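Local coordinates for CT021 (PDB 6UXD), which is of unknown function, but its family is placed in the LolA/LolB clan, which includes lipoprotein carriers, so it might bind a hydrophobic ligand, at residues A[113-124]-A[154-162]; A[165-174]-A[185-193]. All coordinates share one frame; numbering follows the deposited sequence.

Contact 1: A[113-124]-A[154-162]; sequences KILRLPLSPAPS and AWISVWPKD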
loop_
_atom_site.group_PDB
_atom_site.type_symbol
_atom_site.label_atom_id
_atom_site.label_comp_id
_atom_site.label_asym_id
_atom_site.label_seq_id
_atom_site.Cartn_x
_atom_site.Cartn_y
_atom_site.Cartn_z
ATOM N N LYS A 113 -11.325 1.052 -6.190
ATOM C CA LYS A 113 -11.309 2.513 -6.185
ATOM C C LYS A 113 -9.889 3.043 -6.051
ATOM O O LYS A 113 -9.449 3.875 -6.854
ATOM C CB LYS A 113 -12.195 3.043 -5.058
ATOM C CG LYS A 113 -13.671 2.964 -5.387
ATOM C CD LYS A 113 -14.528 3.562 -4.295
ATOM C CE LYS A 113 -15.433 2.527 -3.664
ATOM N NZ LYS A 113 -16.586 3.175 -2.984
ATOM N N ILE A 114 -9.145 2.554 -5.051
ATOM C CA ILE A 114 -7.775 3.021 -4.854
ATOM C C ILE A 114 -6.960 2.836 -6.128
ATOM O O ILE A 114 -6.289 3.761 -6.597
ATOM C CB ILE A 114 -7.121 2.295 -3.667
ATOM C CG1 ILE A 114 -7.864 2.617 -2.377
ATOM C CG2 ILE A 114 -5.681 2.736 -3.532
ATOM C CD1 ILE A 114 -7.637 1.588 -1.298
ATOM N N LEU A 115 -7.037 1.648 -6.730
ATOM C CA LEU A 115 -6.262 1.392 -7.937
ATOM C C LEU A 115 -6.642 2.345 -9.061
ATOM O O LEU A 115 -5.795 2.699 -9.889
ATOM C CB LEU A 115 -6.460 -0.057 -8.395
ATOM C CG LEU A 115 -5.847 -1.123 -7.495
ATOM C CD1 LEU A 115 -6.272 -2.531 -7.938
ATOM C CD2 LEU A 115 -4.337 -0.982 -7.512
ATOM N N ARG A 116 -7.902 2.751 -9.133
ATOM C CA ARG A 116 -8.313 3.632 -10.218
ATOM C C ARG A 116 -7.987 5.098 -9.957
ATOM O O ARG A 116 -8.074 5.906 -10.885
ATOM C CB ARG A 116 -9.818 3.477 -10.473
ATOM C CG ARG A 116 -10.294 4.122 -11.775
ATOM N N LEU A 117 -7.614 5.466 -8.736
ATOM C CA LEU A 117 -7.370 6.870 -8.433
ATOM C C LEU A 117 -6.415 7.476 -9.462
ATOM O O LEU A 117 -5.352 6.903 -9.723
ATOM C CB LEU A 117 -6.788 7.002 -7.021
ATOM C CG LEU A 117 -7.737 6.645 -5.877
ATOM C CD1 LEU A 117 -6.990 6.503 -4.533
ATOM C CD2 LEU A 117 -8.844 7.698 -5.786
ATOM N N PRO A 118 -6.741 8.623 -10.049
ATOM C CA PRO A 118 -5.811 9.281 -10.972
ATOM C C PRO A 118 -4.682 10.001 -10.236
ATOM O O PRO A 118 -4.771 10.325 -9.051
ATOM C CB PRO A 118 -6.704 10.293 -11.687
ATOM C CG PRO A 118 -7.599 10.767 -10.546
ATOM C CD PRO A 118 -7.883 9.506 -9.722
ATOM N N LEU A 119 -3.607 10.258 -10.973
ATOM C CA LEU A 119 -2.464 10.974 -10.444
ATOM C C LEU A 119 -2.041 11.982 -11.487
ATOM O O LEU A 119 -1.832 11.613 -12.644
ATOM C CB LEU A 119 -1.288 10.045 -10.134
ATOM C CG LEU A 119 -1.509 8.916 -9.138
ATOM C CD1 LEU A 119 -0.307 7.931 -9.155
ATOM C CD2 LEU A 119 -1.752 9.472 -7.753
ATOM N N SER A 120 -1.939 13.244 -11.083
ATOM C CA SER A 120 -1.317 14.288 -11.877
ATOM C C SER A 120 -0.361 15.076 -10.994
ATOM O O SER A 120 -0.594 15.197 -9.789
ATOM C CB SER A 120 -2.374 15.235 -12.453
ATOM O OG SER A 120 -3.568 14.504 -12.689
ATOM N N PRO A 121 0.717 15.598 -11.560
ATOM C CA PRO A 121 1.710 16.316 -10.745
ATOM C C PRO A 121 1.128 17.564 -10.115
ATOM O O PRO A 121 0.322 18.276 -10.721
ATOM C CB PRO A 121 2.807 16.676 -11.751
ATOM C CG PRO A 121 2.624 15.686 -12.890
ATOM C CD PRO A 121 1.152 15.455 -12.960
ATOM N N ALA A 122 1.591 17.864 -8.906
ATOM C CA ALA A 122 1.060 18.979 -8.140
ATOM C C ALA A 122 2.152 19.510 -7.216
ATOM O O ALA A 122 3.106 18.788 -6.891
ATOM C CB ALA A 122 -0.170 18.550 -7.319
ATOM N N PRO A 123 2.029 20.753 -6.763
ATOM C CA PRO A 123 2.986 21.291 -5.781
ATOM C C PRO A 123 2.869 20.597 -4.435
ATOM O O PRO A 123 1.794 20.127 -4.040
ATOM C CB PRO A 123 2.589 22.773 -5.659
ATOM C CG PRO A 123 1.586 23.038 -6.704
ATOM C CD PRO A 123 0.959 21.721 -7.060
ATOM N N SER A 124 3.991 20.582 -3.698
ATOM C CA SER A 124 3.989 20.058 -2.340
ATOM C C SER A 124 3.214 20.951 -1.371
ATOM O O SER A 124 3.355 22.173 -1.373
ATOM C CB SER A 124 5.425 19.915 -1.810
ATOM O OG SER A 124 5.398 19.523 -0.445
ATOM N N ALA A 154 4.941 15.556 -5.533
ATOM C CA ALA A 154 3.574 15.389 -5.082
ATOM C C ALA A 154 2.669 15.155 -6.287
ATOM O O ALA A 154 2.943 15.628 -7.386
ATOM C CB ALA A 154 3.094 16.607 -4.304
ATOM N N TRP A 155 1.583 14.434 -6.048
ATOM C CA TRP A 155 0.645 14.041 -7.082
ATOM C C TRP A 155 -0.755 14.234 -6.522
ATOM O O TRP A 155 -1.059 13.746 -5.430
ATOM C CB TRP A 155 0.885 12.584 -7.497
ATOM C CG TRP A 155 2.260 12.376 -8.062
ATOM C CD1 TRP A 155 3.421 12.262 -7.355
ATOM C CD2 TRP A 155 2.623 12.314 -9.441
ATOM N NE1 TRP A 155 4.479 12.119 -8.212
ATOM C CE2 TRP A 155 4.014 12.130 -9.497
ATOM C CE3 TRP A 155 1.904 12.395 -10.640
ATOM C CZ2 TRP A 155 4.703 12.036 -10.697
ATOM C CZ3 TRP A 155 2.588 12.273 -11.832
ATOM C CH2 TRP A 155 3.971 12.101 -11.855
ATOM N N ILE A 156 -1.600 14.948 -7.254
ATOM C CA ILE A 156 -2.956 15.201 -6.787
ATOM C C ILE A 156 -3.888 14.133 -7.340
ATOM O O ILE A 156 -3.749 13.685 -8.485
ATOM C CB ILE A 156 -3.414 16.624 -7.163
ATOM C CG1 ILE A 156 -4.793 16.919 -6.577
ATOM C CG2 ILE A 156 -3.406 16.832 -8.669
ATOM C CD1 ILE A 156 -4.791 17.143 -5.069
ATOM N N SER A 157 -4.825 13.707 -6.499
ATOM C CA SER A 157 -5.882 12.792 -6.873
ATOM C C SER A 157 -7.192 13.251 -6.237
ATOM O O SER A 157 -7.254 14.237 -5.479
ATOM C CB SER A 157 -5.517 11.360 -6.451
ATOM O OG SER A 157 -6.308 10.398 -7.129
ATOM N N VAL A 158 -8.257 12.527 -6.547
ATOM C CA VAL A 158 -9.557 12.792 -5.947
ATOM C C VAL A 158 -10.303 11.477 -5.842
ATOM O O VAL A 158 -10.254 10.643 -6.751
ATOM C CB VAL A 158 -10.360 13.839 -6.748
ATOM C CG1 VAL A 158 -10.591 13.362 -8.151
ATOM C CG2 VAL A 158 -11.681 14.132 -6.036
ATOM N N TRP A 159 -10.958 11.287 -4.711
ATOM C CA TRP A 159 -11.755 10.095 -4.491
ATOM C C TRP A 159 -13.025 10.161 -5.339
ATOM O O TRP A 159 -13.574 11.244 -5.555
ATOM C CB TRP A 159 -12.122 9.993 -3.017
ATOM C CG TRP A 159 -12.612 8.668 -2.588
ATOM C CD1 TRP A 159 -13.910 8.279 -2.438
ATOM C CD2 TRP A 159 -11.808 7.532 -2.253
ATOM N NE1 TRP A 159 -13.963 6.970 -2.020
ATOM C CE2 TRP A 159 -12.685 6.490 -1.897
ATOM C CE3 TRP A 159 -10.432 7.300 -2.215
ATOM C CZ2 TRP A 159 -12.230 5.234 -1.510
ATOM C CZ3 TRP A 159 -9.982 6.057 -1.827
ATOM C CH2 TRP A 159 -10.877 5.039 -1.479
ATOM N N PRO A 160 -13.517 9.021 -5.828
ATOM C CA PRO A 160 -14.744 9.048 -6.634
ATOM C C PRO A 160 -15.941 9.532 -5.830
ATOM O O PRO A 160 -15.950 9.516 -4.597
ATOM C CB PRO A 160 -14.921 7.584 -7.062
ATOM C CG PRO A 160 -14.198 6.809 -6.021
ATOM C CD PRO A 160 -12.992 7.652 -5.706
ATOM N N LYS A 161 -16.965 9.980 -6.557
ATOM C CA LYS A 161 -18.251 10.282 -5.939
ATOM C C LYS A 161 -18.907 8.974 -5.525
ATOM O O LYS A 161 -19.105 8.083 -6.357
ATOM C CB LYS A 161 -19.146 11.058 -6.903
ATOM N N ASP A 162 -19.223 8.839 -4.244
ATOM C CA ASP A 162 -19.736 7.578 -3.730
ATOM C C ASP A 162 -20.461 7.850 -2.414
ATOM O O ASP A 162 -20.764 9.000 -2.075
ATOM C CB ASP A 162 -18.598 6.554 -3.597
ATOM C CG ASP A 162 -17.754 6.748 -2.339
ATOM O OD1 ASP A 162 -17.786 7.841 -1.743
ATOM O OD2 ASP A 162 -17.043 5.798 -1.941
HETATM O O HOH W 1 -5.330 13.689 -10.743
HETATM O O HOH W 2 5.765 18.379 -6.330
#
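K113 reaches from the last turns of helix 108-116 toward D162, its chain passing W159 and P160 on the way. Its CB sits near the indole, 4.2 Å from W159 CZ2. CG and CD then run past the proline ring, K113 CD coming within 3.7 Å of P160 CG; CD also lies 4.0 Å from W159 CZ2, and the lysine chain as a whole crosses the indole at about a right angle. A bend at chi3 (-117°) turns the far end toward the aspartate, where CE approaches D162 OD2 and NZ forms a salt bridge of 2.9 Å to the anti lone pair of that oxygen. OD2 accepts a second bond from W159 NE1, which comes from above the carboxylate plane yet keeps OD2 close to the plane of the indole; S164 takes the other carboxylate oxygen, OD1. Beside the lysine, I114 CG1 packs against W159 CH2 and L117 CD2 lies near CE3.

At L117 the chain leaves the helix, and from P118 it runs as a strand that pairs antiparallel with strand 152-158, part of the antiparallel beta-structure in which strand 152-158 lies between strands 118-122 and 170-176; the protein's family is placed in the LolA/LolB clan. S120 and I156 are a hydrogen-bonded pair: I156 N gives a short bond of 2.7 Å to S120 O, and S120 N returns one of 3.2 Å to I156 O. A water also bridges S120 OG and I156 O.

At the next pair, a non-hydrogen-bonded one, P121 lies against the W155 indole, with P121 CG 3.6 Å from W155 CZ3. L119 CB approaches CE3 of the same indole, and F175 meets W155 edge-to-face. On the face shared by S120 and I156, A122 CB touches I156 CB at 3.8 Å.

Contact 2: A[165-174]-A[185-193]; sequences PLSEKNILIY and LWTSIDTPT. Unlike the reference sequence in segment 185-193: D190 (reference Glu).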
loop_
_atom_site.group_PDB
_atom_site.type_symbol
_atom_site.label_atom_id
_atom_site.label_comp_id
_atom_site.label_asym_id
_atom_site.label_seq_id
_atom_site.Cartn_x
_atom_site.Cartn_y
_atom_site.Cartn_z
ATOM N N PRO A 165 -17.701 9.056 3.458
ATOM C CA PRO A 165 -17.160 10.392 3.764
ATOM C C PRO A 165 -16.078 10.842 2.795
ATOM O O PRO A 165 -15.865 12.054 2.646
ATOM C CB PRO A 165 -16.611 10.237 5.190
ATOM C CG PRO A 165 -16.452 8.765 5.391
ATOM C CD PRO A 165 -17.544 8.127 4.587
ATOM N N LEU A 166 -15.397 9.911 2.126
ATOM C CA LEU A 166 -14.334 10.265 1.196
ATOM C C LEU A 166 -14.861 10.799 -0.122
ATOM O O LEU A 166 -14.064 11.233 -0.959
ATOM C CB LEU A 166 -13.446 9.050 0.920
ATOM C CG LEU A 166 -12.811 8.375 2.135
ATOM C CD1 LEU A 166 -11.824 7.316 1.675
ATOM C CD2 LEU A 166 -12.138 9.389 3.039
ATOM N N SER A 167 -16.174 10.804 -0.313
ATOM C CA SER A 167 -16.735 11.085 -1.624
ATOM C C SER A 167 -16.244 12.428 -2.152
ATOM O O SER A 167 -16.472 13.476 -1.542
ATOM C CB SER A 167 -18.262 11.060 -1.551
ATOM O OG SER A 167 -18.815 11.077 -2.855
ATOM N N GLU A 168 -15.579 12.389 -3.301
ATOM C CA GLU A 168 -15.111 13.572 -4.010
ATOM C C GLU A 168 -14.056 14.358 -3.236
ATOM O O GLU A 168 -13.761 15.498 -3.599
ATOM C CB GLU A 168 -16.281 14.493 -4.365
ATOM C CG GLU A 168 -17.406 13.775 -5.097
ATOM C CD GLU A 168 -18.439 14.722 -5.651
ATOM O OE1 GLU A 168 -18.296 15.119 -6.826
ATOM O OE2 GLU A 168 -19.376 15.077 -4.903
ATOM N N LYS A 169 -13.454 13.767 -2.206
ATOM C CA LYS A 169 -12.439 14.452 -1.412
ATOM C C LYS A 169 -11.069 14.447 -2.095
ATOM O O LYS A 169 -10.687 13.490 -2.779
ATOM C CB LYS A 169 -12.343 13.805 -0.032
ATOM C CG LYS A 169 -13.543 14.104 0.862
ATOM C CD LYS A 169 -13.777 15.612 0.948
ATOM C CE LYS A 169 -14.556 16.019 2.179
ATOM N NZ LYS A 169 -14.512 17.498 2.345
ATOM N N ASN A 170 -10.320 15.536 -1.890
ATOM C CA ASN A 170 -9.022 15.701 -2.528
ATOM C C ASN A 170 -7.951 14.869 -1.815
ATOM O O ASN A 170 -7.979 14.687 -0.591
ATOM C CB ASN A 170 -8.623 17.181 -2.551
ATOM C CG ASN A 170 -9.532 18.018 -3.426
ATOM O OD1 ASN A 170 -10.078 19.028 -2.984
ATOM N ND2 ASN A 170 -9.690 17.610 -4.674
ATOM N N ILE A 171 -7.020 14.346 -2.603
ATOM C CA ILE A 171 -5.952 13.474 -2.127
ATOM C C ILE A 171 -4.625 14.020 -2.632
ATOM O O ILE A 171 -4.526 14.507 -3.765
ATOM C CB ILE A 171 -6.135 12.022 -2.605
ATOM C CG1 ILE A 171 -7.517 11.501 -2.213
ATOM C CG2 ILE A 171 -5.073 11.114 -1.996
ATOM C CD1 ILE A 171 -7.829 10.142 -2.774
ATOM N N LEU A 172 -3.607 13.960 -1.786
ATOM C CA LEU A 172 -2.268 14.353 -2.192
ATOM C C LEU A 172 -1.330 13.210 -1.822
ATOM O O LEU A 172 -1.290 12.779 -0.660
ATOM C CB LEU A 172 -1.874 15.682 -1.543
ATOM C CG LEU A 172 -0.794 16.510 -2.241
ATOM C CD1 LEU A 172 -0.954 16.632 -3.748
ATOM C CD2 LEU A 172 -0.762 17.892 -1.601
ATOM N N ILE A 173 -0.614 12.693 -2.818
ATOM C CA ILE A 173 0.212 11.498 -2.665
ATOM C C ILE A 173 1.634 11.862 -3.064
ATOM O O ILE A 173 1.848 12.483 -4.113
ATOM C CB ILE A 173 -0.298 10.320 -3.523
ATOM C CG1 ILE A 173 -1.811 10.188 -3.378
ATOM C CG2 ILE A 173 0.380 9.020 -3.099
ATOM C CD1 ILE A 173 -2.402 8.889 -3.905
ATOM N N TYR A 174 2.604 11.442 -2.253
ATOM C CA TYR A 174 3.998 11.758 -2.509
ATOM C C TYR A 174 4.741 10.476 -2.873
ATOM O O TYR A 174 4.584 9.453 -2.211
ATOM C CB TYR A 174 4.645 12.452 -1.294
ATOM C CG TYR A 174 3.988 13.761 -0.905
ATOM C CD1 TYR A 174 2.797 13.786 -0.190
ATOM C CD2 TYR A 174 4.550 14.974 -1.266
ATOM C CE1 TYR A 174 2.187 15.001 0.159
ATOM C CE2 TYR A 174 3.959 16.185 -0.909
ATOM C CZ TYR A 174 2.780 16.191 -0.215
ATOM O OH TYR A 174 2.235 17.418 0.085
ATOM N N LEU A 185 5.266 7.481 -0.398
ATOM C CA LEU A 185 5.934 7.885 0.843
ATOM C C LEU A 185 4.967 8.415 1.885
ATOM O O LEU A 185 5.249 8.343 3.089
ATOM C CB LEU A 185 6.957 8.982 0.559
ATOM C CG LEU A 185 8.086 8.640 -0.403
ATOM C CD1 LEU A 185 8.832 9.904 -0.804
ATOM C CD2 LEU A 185 9.008 7.625 0.254
ATOM N N TRP A 186 3.842 8.959 1.443
ATOM C CA TRP A 186 2.988 9.778 2.295
ATOM C C TRP A 186 1.692 10.052 1.543
ATOM O O TRP A 186 1.723 10.409 0.363
ATOM C CB TRP A 186 3.717 11.066 2.634
ATOM C CG TRP A 186 3.068 12.009 3.601
ATOM C CD1 TRP A 186 2.178 13.004 3.321
ATOM C CD2 TRP A 186 3.333 12.085 4.997
ATOM N NE1 TRP A 186 1.866 13.695 4.475
ATOM C CE2 TRP A 186 2.554 13.135 5.519
ATOM C CE3 TRP A 186 4.137 11.342 5.867
ATOM C CZ2 TRP A 186 2.564 13.468 6.872
ATOM C CZ3 TRP A 186 4.140 11.667 7.203
ATOM C CH2 TRP A 186 3.368 12.721 7.696
ATOM N N THR A 187 0.557 9.863 2.200
ATOM C CA THR A 187 -0.740 10.129 1.589
ATOM C C THR A 187 -1.595 10.951 2.538
ATOM O O THR A 187 -1.744 10.597 3.709
ATOM C CB THR A 187 -1.437 8.816 1.230
ATOM O OG1 THR A 187 -0.573 8.054 0.379
ATOM C CG2 THR A 187 -2.758 9.085 0.511
ATOM N N SER A 188 -2.150 12.045 2.031
ATOM C CA SER A 188 -2.978 12.950 2.808
ATOM C C SER A 188 -4.319 13.088 2.106
ATOM O O SER A 188 -4.362 13.371 0.906
ATOM C CB SER A 188 -2.284 14.312 2.954
ATOM O OG SER A 188 -3.131 15.274 3.557
ATOM N N ILE A 189 -5.409 12.871 2.840
ATOM C CA ILE A 189 -6.746 12.942 2.254
ATOM C C ILE A 189 -7.652 13.814 3.114
ATOM O O ILE A 189 -7.744 13.613 4.332
ATOM C CB ILE A 189 -7.371 11.544 2.057
ATOM C CG1 ILE A 189 -8.790 11.681 1.496
ATOM C CG2 ILE A 189 -7.398 10.769 3.338
ATOM C CD1 ILE A 189 -9.268 10.468 0.707
ATOM N N ASP A 190 -8.295 14.797 2.473
ATOM C CA ASP A 190 -9.390 15.539 3.091
ATOM C C ASP A 190 -10.508 14.590 3.510
ATOM O O ASP A 190 -10.884 13.680 2.765
ATOM C CB ASP A 190 -9.985 16.561 2.117
ATOM C CG ASP A 190 -9.027 17.682 1.754
ATOM O OD1 ASP A 190 -7.897 17.702 2.285
ATOM O OD2 ASP A 190 -9.425 18.554 0.931
ATOM N N THR A 191 -11.056 14.816 4.699
ATOM C CA THR A 191 -12.316 14.185 5.072
ATOM C C THR A 191 -13.158 15.176 5.871
ATOM O O THR A 191 -12.699 16.288 6.170
ATOM C CB THR A 191 -12.108 12.905 5.885
ATOM O OG1 THR A 191 -11.867 13.235 7.260
ATOM C CG2 THR A 191 -10.941 12.082 5.325
ATOM N N PRO A 192 -14.402 14.825 6.208
ATOM C CA PRO A 192 -15.199 15.715 7.070
ATOM C C PRO A 192 -14.667 15.821 8.492
ATOM O O PRO A 192 -14.770 16.896 9.095
ATOM C CB PRO A 192 -16.598 15.081 7.027
ATOM C CG PRO A 192 -16.617 14.290 5.744
ATOM C CD PRO A 192 -15.223 13.765 5.593
ATOM N N THR A 193 -14.091 14.748 9.045
ATOM C CA THR A 193 -13.486 14.824 10.371
ATOM C C THR A 193 -12.199 15.638 10.387
ATOM O O THR A 193 -11.668 15.904 11.472
ATOM C CB THR A 193 -13.163 13.428 10.913
ATOM O OG1 THR A 193 -11.855 13.032 10.463
ATOM C CG2 THR A 193 -14.202 12.403 10.451
#
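L185 N donates to Y174 O at 2.8 Å, near the closed end of an antiparallel beta hairpin formed by strands 170-176 and 186-189. Farther along the hairpin, L172 and S188 exchange two bonds of 2.9 Å, L172 N to S188 O and S188 N to L172 O. I171 and I189 form a non-hydrogen-bonded pair whose side chains lie side by side. With I189 CG1 anti to the backbone N (chi1 178°), its CD1 comes 3.6 Å from I171 CG1 and also meets L166 CD2, whose side chain crosses it at about a right angle. L166 opens a type II turn ending at K169, and its CD2 packs 3.7 Å from T191 CG2.

The other face of the hairpin carries Y174 and W186. The Y174 ring and the five-membered ring of W186 meet obliquely, planes at 76°, with Y174 CD1 3.6 Å from W186 CD1, while Y174 OH bonds to H125 N. K169 folds over the backbone of D190 at the open end of the hairpin; D190 O is buried there without a polar partner, and K169 CB lies 3.2 Å from that oxygen.

From the N terminus, helix 108-116 leads into strand 118-122, and contact 1 closes when the chain returns along strand 152-158, after a long excursion that holds strand 142-144 and a stretch, 131-140, that is not modelled and is probably flexible. Contact 2 opens a few residues later and closes a much shorter loop, between strands 170-176 and 186-189. The two are in series, neither nested nor crossed. They join side by side, because strand 152-158 also pairs with strand 170-176: W155 N lies 2.8 Å from I173 O, and D162 N probably donates a hydrogen bond to S167 OG. Together they tie helix 108-116, through four successive neighbouring strands, toward strand 196-204, which borders strand 186-189.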